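Local coordinates for protein geranyltranstransferase (Legionella pneumophila subsp. pneumophila, PDB 3LOM) that probably joins isopentenyl diphosphate to allylic diphosphates, making farnesyl and perhaps longer prenyl diphosphates with the help of magnesium, at residues Val12-Glu21 / Gly50-Leu60. Sequence-based numbering, arbitrary orientation. Where two conformers were deposited one is given.
Sequences VIDKYTQRHE and GKRIRPILVYL. With PO4 (phosphate ion), chain C.
Tyr16 meets Tyr59 where segments 12-21 and 53-60, on helices 5-28 and 53-64, cross at 111° in the mainly helical isoprenoid synthase fold, an aromatic helix-helix contact. The rings lie almost parallel, 6° apart, but displaced, so little of one faces the other: it is CB of Tyr59 that sits over the centre of the Tyr16 ring, 3.5 Å from its centroid, as a CH-pi contact. Leu60 CD2 adds to this at Tyr16 CE2, 3.8 Å away. One turn on, with CG of His20 anti to the backbone N (chi1 160°), the imidazole lies with one face against Pro55, whose CG is 3.7 Å from the ring centroid. A water in the plane of the imidazole joins His20 ND1 to Tyr59, its O donating to Tyr59 OH at 2.6 Å. At the other flank, Ile13 CG2 meets Ile56 CD1 at 4.0 Å, and the bent side chain of Lys51 passes Thr17 OG1 to form a salt bridge from NZ to Asp14 OD1 (3.1 Å). Beyond the crossing, a phosphate ion, probably from crystallisation, accepts bonds from Ile53 N and Arg54 NH2 and a weak one from Arg52 NH1; it probably marks where this basic motif, as in relatives, holds the diphosphate of isopentenyl diphosphate. Helix 69-91 borders the aromatic side, where Asp73 forms a salt bridge with Arg19 NE and a hydrogen bond with Tyr59 OH, while Leu294 of helix 289-303 packs on Ile13, Ile56 and Leu60.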
loop_
_atom_site.group_PDB
_atom_site.type_symbol
_atom_site.label_atom_id
_atom_site.label_comp_id
_atom_site.label_asym_id
_atom_site.label_seq_id
_atom_site.Cartn_x
_atom_site.Cartn_y
_atom_site.Cartn_z
ATOM N N VAL A 12 25.440 -20.187 3.730
ATOM C CA VAL A 12 24.745 -19.587 2.584
ATOM C C VAL A 12 23.474 -18.857 3.045
ATOM O O VAL A 12 23.189 -17.745 2.593
ATOM C CB VAL A 12 24.468 -20.650 1.465
ATOM C CG1 VAL A 12 23.273 -20.283 0.590
ATOM C CG2 VAL A 12 25.706 -20.849 0.600
ATOM N N ILE A 13 22.751 -19.479 3.975
ATOM C CA ILE A 13 21.580 -18.878 4.620
ATOM C C ILE A 13 21.976 -17.654 5.463
ATOM O O ILE A 13 21.327 -16.606 5.384
ATOM C CB ILE A 13 20.813 -19.928 5.480
ATOM C CG1 ILE A 13 20.405 -21.129 4.616
ATOM C CG2 ILE A 13 19.581 -19.310 6.154
ATOM C CD1 ILE A 13 20.241 -22.433 5.383
ATOM N N ASP A 14 23.053 -17.794 6.241
ATOM C CA ASP A 14 23.596 -16.706 7.066
ATOM C C ASP A 14 24.006 -15.494 6.232
ATOM O O ASP A 14 23.759 -14.353 6.623
ATOM C CB ASP A 14 24.800 -17.193 7.884
ATOM C CG ASP A 14 24.444 -18.303 8.867
ATOM O OD1 ASP A 14 23.357 -18.247 9.484
ATOM O OD2 ASP A 14 25.267 -19.230 9.034
ATOM N N LYS A 15 24.614 -15.765 5.078
ATOM C CA LYS A 15 25.105 -14.739 4.162
ATOM C C LYS A 15 23.968 -14.003 3.467
ATOM O O LYS A 15 24.099 -12.822 3.141
ATOM C CB LYS A 15 26.018 -15.369 3.103
ATOM C CG LYS A 15 27.195 -14.505 2.671
ATOM C CD LYS A 15 28.380 -14.668 3.619
ATOM C CE LYS A 15 29.583 -13.865 3.153
ATOM N NZ LYS A 15 30.747 -14.080 4.053
ATOM N N TYR A 16 22.860 -14.708 3.235
ATOM C CA TYR A 16 21.691 -14.124 2.576
ATOM C C TYR A 16 20.937 -13.105 3.443
ATOM O O TYR A 16 20.467 -12.097 2.921
ATOM C CB TYR A 16 20.747 -15.211 2.041
ATOM C CG TYR A 16 21.113 -15.734 0.658
ATOM C CD1 TYR A 16 21.528 -14.864 -0.354
ATOM C CD2 TYR A 16 21.015 -17.092 0.353
ATOM C CE1 TYR A 16 21.852 -15.335 -1.628
ATOM C CE2 TYR A 16 21.337 -17.573 -0.920
ATOM C CZ TYR A 16 21.754 -16.690 -1.902
ATOM O OH TYR A 16 22.071 -17.158 -3.158
ATOM N N THR A 17 20.836 -13.361 4.750
ATOM C CA THR A 17 20.288 -12.381 5.707
ATOM C C THR A 17 21.129 -11.097 5.726
ATOM O O THR A 17 20.593 -9.992 5.545
ATOM C CB THR A 17 20.207 -12.954 7.150
ATOM O OG1 THR A 17 19.458 -14.173 7.148
ATOM C CG2 THR A 17 19.547 -11.957 8.112
ATOM N N GLN A 18 22.439 -11.264 5.926
ATOM C CA GLN A 18 23.414 -10.164 5.919
ATOM C C GLN A 18 23.316 -9.309 4.661
ATOM O O GLN A 18 23.301 -8.079 4.752
ATOM C CB GLN A 18 24.845 -10.696 6.054
ATOM C CG GLN A 18 25.229 -11.191 7.444
ATOM C CD GLN A 18 26.637 -11.781 7.483
ATOM O OE1 GLN A 18 26.826 -12.932 7.878
ATOM N NE2 GLN A 18 27.629 -10.993 7.063
ATOM N N ARG A 19 23.235 -9.969 3.501
ATOM C CA ARG A 19 23.078 -9.293 2.210
ATOM C C ARG A 19 21.766 -8.507 2.150
ATOM O O ARG A 19 21.736 -7.357 1.683
ATOM C CB ARG A 19 23.167 -10.300 1.051
ATOM C CG ARG A 19 22.747 -9.726 -0.300
ATOM C CD ARG A 19 23.083 -10.611 -1.491
ATOM N NE ARG A 19 22.900 -9.844 -2.726
ATOM C CZ ARG A 19 23.633 -9.976 -3.828
ATOM N NH1 ARG A 19 24.622 -10.861 -3.880
ATOM N NH2 ARG A 19 23.378 -9.215 -4.886
ATOM N N HIS A 20 20.699 -9.128 2.657
ATOM C CA HIS A 20 19.368 -8.528 2.660
ATOM C C HIS A 20 19.289 -7.294 3.569
ATOM O O HIS A 20 18.742 -6.257 3.170
ATOM C CB HIS A 20 18.299 -9.576 3.028
ATOM C CG HIS A 20 17.007 -8.985 3.502
ATOM N ND1 HIS A 20 16.181 -8.244 2.681
ATOM C CD2 HIS A 20 16.404 -9.016 4.715
ATOM C CE1 HIS A 20 15.123 -7.847 3.369
ATOM N NE2 HIS A 20 15.236 -8.302 4.605
ATOM N N GLU A 21 19.844 -7.411 4.773
ATOM C CA GLU A 21 19.876 -6.295 5.729
ATOM C C GLU A 21 20.700 -5.111 5.211
ATOM O O GLU A 21 20.313 -3.950 5.377
ATOM C CB GLU A 21 20.412 -6.766 7.077
ATOM C CG GLU A 21 19.478 -7.719 7.810
ATOM C CD GLU A 21 20.068 -8.258 9.100
ATOM O OE1 GLU A 21 21.242 -7.958 9.398
ATOM O OE2 GLU A 21 19.351 -8.982 9.822
ATOM N N GLY A 50 18.068 -12.521 14.520
ATOM C CA GLY A 50 17.538 -13.702 13.839
ATOM C C GLY A 50 17.385 -13.483 12.341
ATOM O O GLY A 50 17.803 -12.451 11.805
ATOM N N LYS A 51 16.779 -14.454 11.663
ATOM C CA LYS A 51 16.587 -14.363 10.211
ATOM C C LYS A 51 15.123 -14.214 9.773
ATOM O O LYS A 51 14.199 -14.656 10.462
ATOM C CB LYS A 51 17.291 -15.509 9.451
ATOM C CG LYS A 51 17.867 -16.655 10.297
ATOM C CD LYS A 51 19.346 -16.422 10.635
ATOM C CE LYS A 51 20.037 -17.699 11.100
ATOM N NZ LYS A 51 20.363 -18.609 9.962
ATOM N N ARG A 52 14.944 -13.561 8.627
ATOM C CA ARG A 52 13.629 -13.335 8.030
ATOM C C ARG A 52 13.432 -14.322 6.872
ATOM O O ARG A 52 14.133 -14.244 5.857
ATOM C CB ARG A 52 13.507 -11.895 7.512
ATOM C CG ARG A 52 14.429 -10.858 8.172
ATOM C CD ARG A 52 13.749 -10.093 9.304
ATOM N NE ARG A 52 14.040 -10.652 10.621
ATOM C CZ ARG A 52 13.174 -11.355 11.342
ATOM N NH1 ARG A 52 11.952 -11.584 10.874
ATOM N NH2 ARG A 52 13.527 -11.823 12.531
ATOM N N ILE A 53 12.477 -15.241 7.029
ATOM C CA ILE A 53 12.284 -16.365 6.093
ATOM C C ILE A 53 11.937 -16.021 4.629
ATOM O O ILE A 53 12.479 -16.640 3.709
ATOM C CB ILE A 53 11.345 -17.480 6.698
ATOM C CG1 ILE A 53 11.427 -18.786 5.899
ATOM C CG2 ILE A 53 9.899 -16.997 6.858
ATOM C CD1 ILE A 53 12.799 -19.436 5.913
ATOM N N ARG A 54 11.081 -15.022 4.413
ATOM C CA ARG A 54 10.661 -14.648 3.052
ATOM C C ARG A 54 11.781 -14.189 2.086
ATOM O O ARG A 54 11.814 -14.675 0.951
ATOM C CB ARG A 54 9.470 -13.672 3.067
ATOM C CG ARG A 54 8.167 -14.311 3.517
ATOM C CD ARG A 54 7.266 -13.317 4.232
ATOM N NE ARG A 54 6.135 -13.970 4.892
ATOM C CZ ARG A 54 6.164 -14.489 6.119
ATOM N NH1 ARG A 54 5.076 -15.061 6.626
ATOM N NH2 ARG A 54 7.276 -14.443 6.844
ATOM N N PRO A 55 12.695 -13.273 2.516
ATOM C CA PRO A 55 13.821 -12.942 1.629
ATOM C C PRO A 55 14.724 -14.113 1.267
ATOM O O PRO A 55 15.171 -14.197 0.130
ATOM C CB PRO A 55 14.626 -11.932 2.450
ATOM C CG PRO A 55 13.647 -11.277 3.254
ATOM C CD PRO A 55 12.654 -12.334 3.653
ATOM N N ILE A 56 14.984 -14.995 2.228
ATOM C CA ILE A 56 15.799 -16.186 2.010
ATOM C C ILE A 56 15.182 -17.101 0.946
ATOM O O ILE A 56 15.883 -17.560 0.037
ATOM C CB ILE A 56 16.023 -16.974 3.326
ATOM C CG1 ILE A 56 16.679 -16.077 4.384
ATOM C CG2 ILE A 56 16.885 -18.216 3.074
ATOM C CD1 ILE A 56 16.594 -16.615 5.812
ATOM N N LEU A 57 13.872 -17.332 1.052
ATOM C CA LEU A 57 13.134 -18.149 0.083
ATOM C C LEU A 57 13.211 -17.560 -1.313
ATOM O O LEU A 57 13.400 -18.295 -2.273
ATOM C CB LEU A 57 11.670 -18.322 0.500
ATOM C CG LEU A 57 11.399 -19.140 1.762
ATOM C CD1 LEU A 57 9.977 -18.897 2.253
ATOM C CD2 LEU A 57 11.671 -20.627 1.545
ATOM N N VAL A 58 13.085 -16.237 -1.408
ATOM C CA VAL A 58 13.339 -15.500 -2.652
ATOM C C VAL A 58 14.742 -15.757 -3.225
ATOM O O VAL A 58 14.887 -16.003 -4.425
ATOM C CB VAL A 58 13.103 -13.983 -2.448
ATOM C CG1 VAL A 58 13.662 -13.151 -3.600
ATOM C CG2 VAL A 58 11.639 -13.726 -2.297
ATOM N N TYR A 59 15.757 -15.719 -2.362
ATOM C CA TYR A 59 17.140 -15.940 -2.788
ATOM C C TYR A 59 17.373 -17.368 -3.252
ATOM O O TYR A 59 17.980 -17.586 -4.293
ATOM C CB TYR A 59 18.132 -15.583 -1.674
ATOM C CG TYR A 59 18.335 -14.092 -1.491
ATOM C CD1 TYR A 59 18.696 -13.282 -2.570
ATOM C CD2 TYR A 59 18.187 -13.494 -0.240
ATOM C CE1 TYR A 59 18.888 -11.915 -2.410
ATOM C CE2 TYR A 59 18.376 -12.125 -0.072
ATOM C CZ TYR A 59 18.728 -11.345 -1.161
ATOM O OH TYR A 59 18.920 -9.993 -1.004
ATOM N N LEU A 60 16.863 -18.327 -2.484
ATOM C CA LEU A 60 17.062 -19.746 -2.766
ATOM C C LEU A 60 16.272 -20.254 -3.974
ATOM O O LEU A 60 16.783 -21.064 -4.752
ATOM C CB LEU A 60 16.757 -20.583 -1.526
ATOM C CG LEU A 60 17.764 -20.424 -0.387
ATOM C CD1 LEU A 60 17.449 -21.375 0.750
ATOM C CD2 LEU A 60 19.176 -20.653 -0.896
HETATM P P PO4 C . 9.406 -14.417 10.165
HETATM O O1 PO4 C . 9.667 -15.446 11.236
HETATM O O2 PO4 C . 9.353 -13.040 10.790
HETATM O O3 PO4 C . 10.510 -14.463 9.134
HETATM O O4 PO4 C . 8.082 -14.734 9.508
HETATM O O HOH W 1 17.241 -8.216 -0.003
#